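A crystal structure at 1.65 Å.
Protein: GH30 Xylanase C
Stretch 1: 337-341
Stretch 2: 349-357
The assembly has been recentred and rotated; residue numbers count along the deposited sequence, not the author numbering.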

# COMPACT_ATOMS: atom_id res chain seq x y z
N ALA A 337 -12.39 -1.50 7.98
CA ALA A 337 -11.60 -0.54 7.16
C ALA A 337 -10.21 -0.38 7.77
O ALA A 337 -9.35 0.23 7.11
CB ALA A 337 -12.27 0.80 7.11
N GLY A 338 -10.04 -0.78 9.02
CA GLY A 338 -8.76 -0.65 9.73
C GLY A 338 -8.21 -2.01 10.14
O GLY A 338 -8.96 -2.95 10.36
N LEU A 339 -6.88 -2.15 10.24
CA LEU A 339 -6.25 -3.43 10.65
C LEU A 339 -6.26 -3.56 12.18
O LEU A 339 -6.21 -4.71 12.63
CB LEU A 339 -4.81 -3.46 10.15
CG LEU A 339 -4.66 -3.46 8.64
CD1 LEU A 339 -3.20 -3.35 8.23
CD2 LEU A 339 -5.26 -4.70 8.01
N VAL A 340 -6.12 -2.43 12.90
CA VAL A 340 -6.01 -2.40 14.39
C VAL A 340 -7.01 -1.37 14.91
O VAL A 340 -7.15 -0.33 14.30
CB VAL A 340 -4.56 -2.03 14.79
CG1 VAL A 340 -4.37 -1.87 16.29
CG2 VAL A 340 -3.62 -3.08 14.22
N THR A 341 -7.62 -1.63 16.06
CA THR A 341 -8.64 -0.72 16.63
C THR A 341 -8.22 -0.30 18.04
O THR A 341 -7.58 -1.11 18.76
CB THR A 341 -10.03 -1.36 16.57
OG1 THR A 341 -10.93 -0.30 16.90
CG2 THR A 341 -10.16 -2.56 17.49
N ALA A 349 -6.09 -6.36 17.54
CA ALA A 349 -5.65 -6.67 16.17
C ALA A 349 -6.72 -7.47 15.43
O ALA A 349 -7.32 -8.44 16.03
CB ALA A 349 -4.39 -7.48 16.27
N SER A 350 -6.96 -7.16 14.16
CA SER A 350 -7.90 -7.95 13.32
C SER A 350 -7.25 -9.23 12.81
O SER A 350 -5.99 -9.34 12.82
CB SER A 350 -8.41 -7.15 12.17
OG SER A 350 -7.34 -6.75 11.30
N GLY A 351 -8.04 -10.17 12.29
CA GLY A 351 -7.48 -11.32 11.59
C GLY A 351 -6.69 -10.86 10.36
O GLY A 351 -5.68 -11.50 10.06
N THR A 352 -7.15 -9.80 9.71
CA THR A 352 -6.52 -9.25 8.48
C THR A 352 -5.10 -8.79 8.79
O THR A 352 -4.20 -8.99 7.96
CB THR A 352 -7.42 -8.19 7.88
OG1 THR A 352 -8.59 -8.95 7.53
CG2 THR A 352 -6.82 -7.57 6.63
N LEU A 353 -4.89 -8.24 9.98
CA LEU A 353 -3.53 -7.80 10.38
C LEU A 353 -2.61 -9.02 10.24
O LEU A 353 -1.47 -8.89 9.75
CB LEU A 353 -3.51 -7.24 11.80
CG LEU A 353 -2.11 -6.86 12.29
CD1 LEU A 353 -1.65 -5.55 11.67
CD2 LEU A 353 -1.99 -6.84 13.79
N TRP A 354 -3.04 -10.19 10.72
CA TRP A 354 -2.15 -11.39 10.75
C TRP A 354 -2.00 -11.97 9.35
O TRP A 354 -0.95 -12.58 9.11
CB TRP A 354 -2.68 -12.43 11.77
CG TRP A 354 -2.85 -11.86 13.14
CD1 TRP A 354 -4.01 -11.85 13.88
CD2 TRP A 354 -1.87 -11.16 13.93
NE1 TRP A 354 -3.80 -11.20 15.06
CE2 TRP A 354 -2.50 -10.78 15.14
CE3 TRP A 354 -0.52 -10.85 13.75
CZ2 TRP A 354 -1.83 -10.13 16.16
CZ3 TRP A 354 0.14 -10.19 14.76
CH2 TRP A 354 -0.51 -9.79 15.93
N ALA A 355 -2.96 -11.80 8.44
CA ALA A 355 -2.77 -12.13 7.00
C ALA A 355 -1.61 -11.28 6.47
O ALA A 355 -0.71 -11.86 5.85
CB ALA A 355 -4.04 -11.90 6.19
N PHE A 356 -1.60 -9.98 6.74
CA PHE A 356 -0.50 -9.09 6.30
C PHE A 356 0.79 -9.56 6.94
O PHE A 356 1.83 -9.61 6.25
CB PHE A 356 -0.80 -7.62 6.62
CG PHE A 356 -1.61 -6.93 5.56
CD1 PHE A 356 -2.98 -7.00 5.56
CD2 PHE A 356 -0.99 -6.22 4.54
CE1 PHE A 356 -3.73 -6.39 4.58
CE2 PHE A 356 -1.73 -5.61 3.56
CZ PHE A 356 -3.10 -5.66 3.59
N ALA A 357 0.75 -9.91 8.23
CA ALA A 357 1.97 -10.30 8.96
C ALA A 357 2.64 -11.50 8.28
O ALA A 357 3.88 -11.52 8.24
CB ALA A 357 1.63 -10.65 10.39

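A corner in one segment of chain is pinned to the start of a helix in another, by two hydrogen bonds that converge on a single carbonyl and by a small apolar cluster built around one leucine. The chain turns at L339 and V340, and the turn leaves the carbonyl of L339 facing S350, the N-cap residue, right before the helix. L339 O accepts from the backbone, S350 N to L339 O at 3.0 Å with an N-H...O angle of 159°, and from the side chain of the same residue, S350 OG to L339 O at 2.7 Å. The serine therefore grips one oxygen with both of its donors. Its CA-to-CB bond points toward the corner, and chi1 of 62° (p) places the hydroxyl within reach.

The same hydroxyl also serves the helix. S350 occupies the N-cap position, and S350 OG accepts from L353 N at 3.2 Å with an N-H...O angle of 146°, satisfying an amide of the first turn, where the regular backbone acceptors of a helix are not yet available. Because S350 OG gives its proton to L339 O, it works as donor and acceptor at once, and the cap is tied directly to the corner. L353 N makes in addition a weak bond to S350 O at 3.2 Å. From A355 onward the regular helical pattern takes over: A355 N to G351 O is 3.2 Å, F356 N to T352 O 3.0 Å and A357 N to L353 O 2.9 Å.

Where the chain approaches the helix, A349 pairs with V340 of the corner in an antiparallel, non-hydrogen-bonded bridge, their CA atoms 4.6 Å apart and their side chains on the same face of the sheet. The paired backbones are thus held side by side here without a hydrogen bond between these two residues; the bonds from S350 to L339 lie one residue further along.

L339 contributes the most buried surface, 114 Å² of a total of 297 Å² summed over both sides. Its CA-to-CB bond runs sideways to the second stretch, yet the m,t conformation brings CD2 to T352 and F356. L339 CD2 lies 3.5 Å from T352 CG2, a close methyl-methyl approach, and 4.1 Å from F356 CD1, meeting the aromatic ring obliquely. T352 and F356 are four residues apart, about one helical turn, and both direct their CA-to-CB bonds toward the corner, so one methyl can touch both. L353 packs nearer the backbone of the corner: L353 CD1 is 4.1 Å from L339 CB and also 4.1 Å from V340 CG2, bridging the two corner residues, while L353 CB comes within 3.8 Å of L339 O.

The helix residues W354, A355 and A357 take no part, and A337 is likewise beyond reach. The contact is compact, with polar anchoring at the cap and apolar packing along the first turns of the helix.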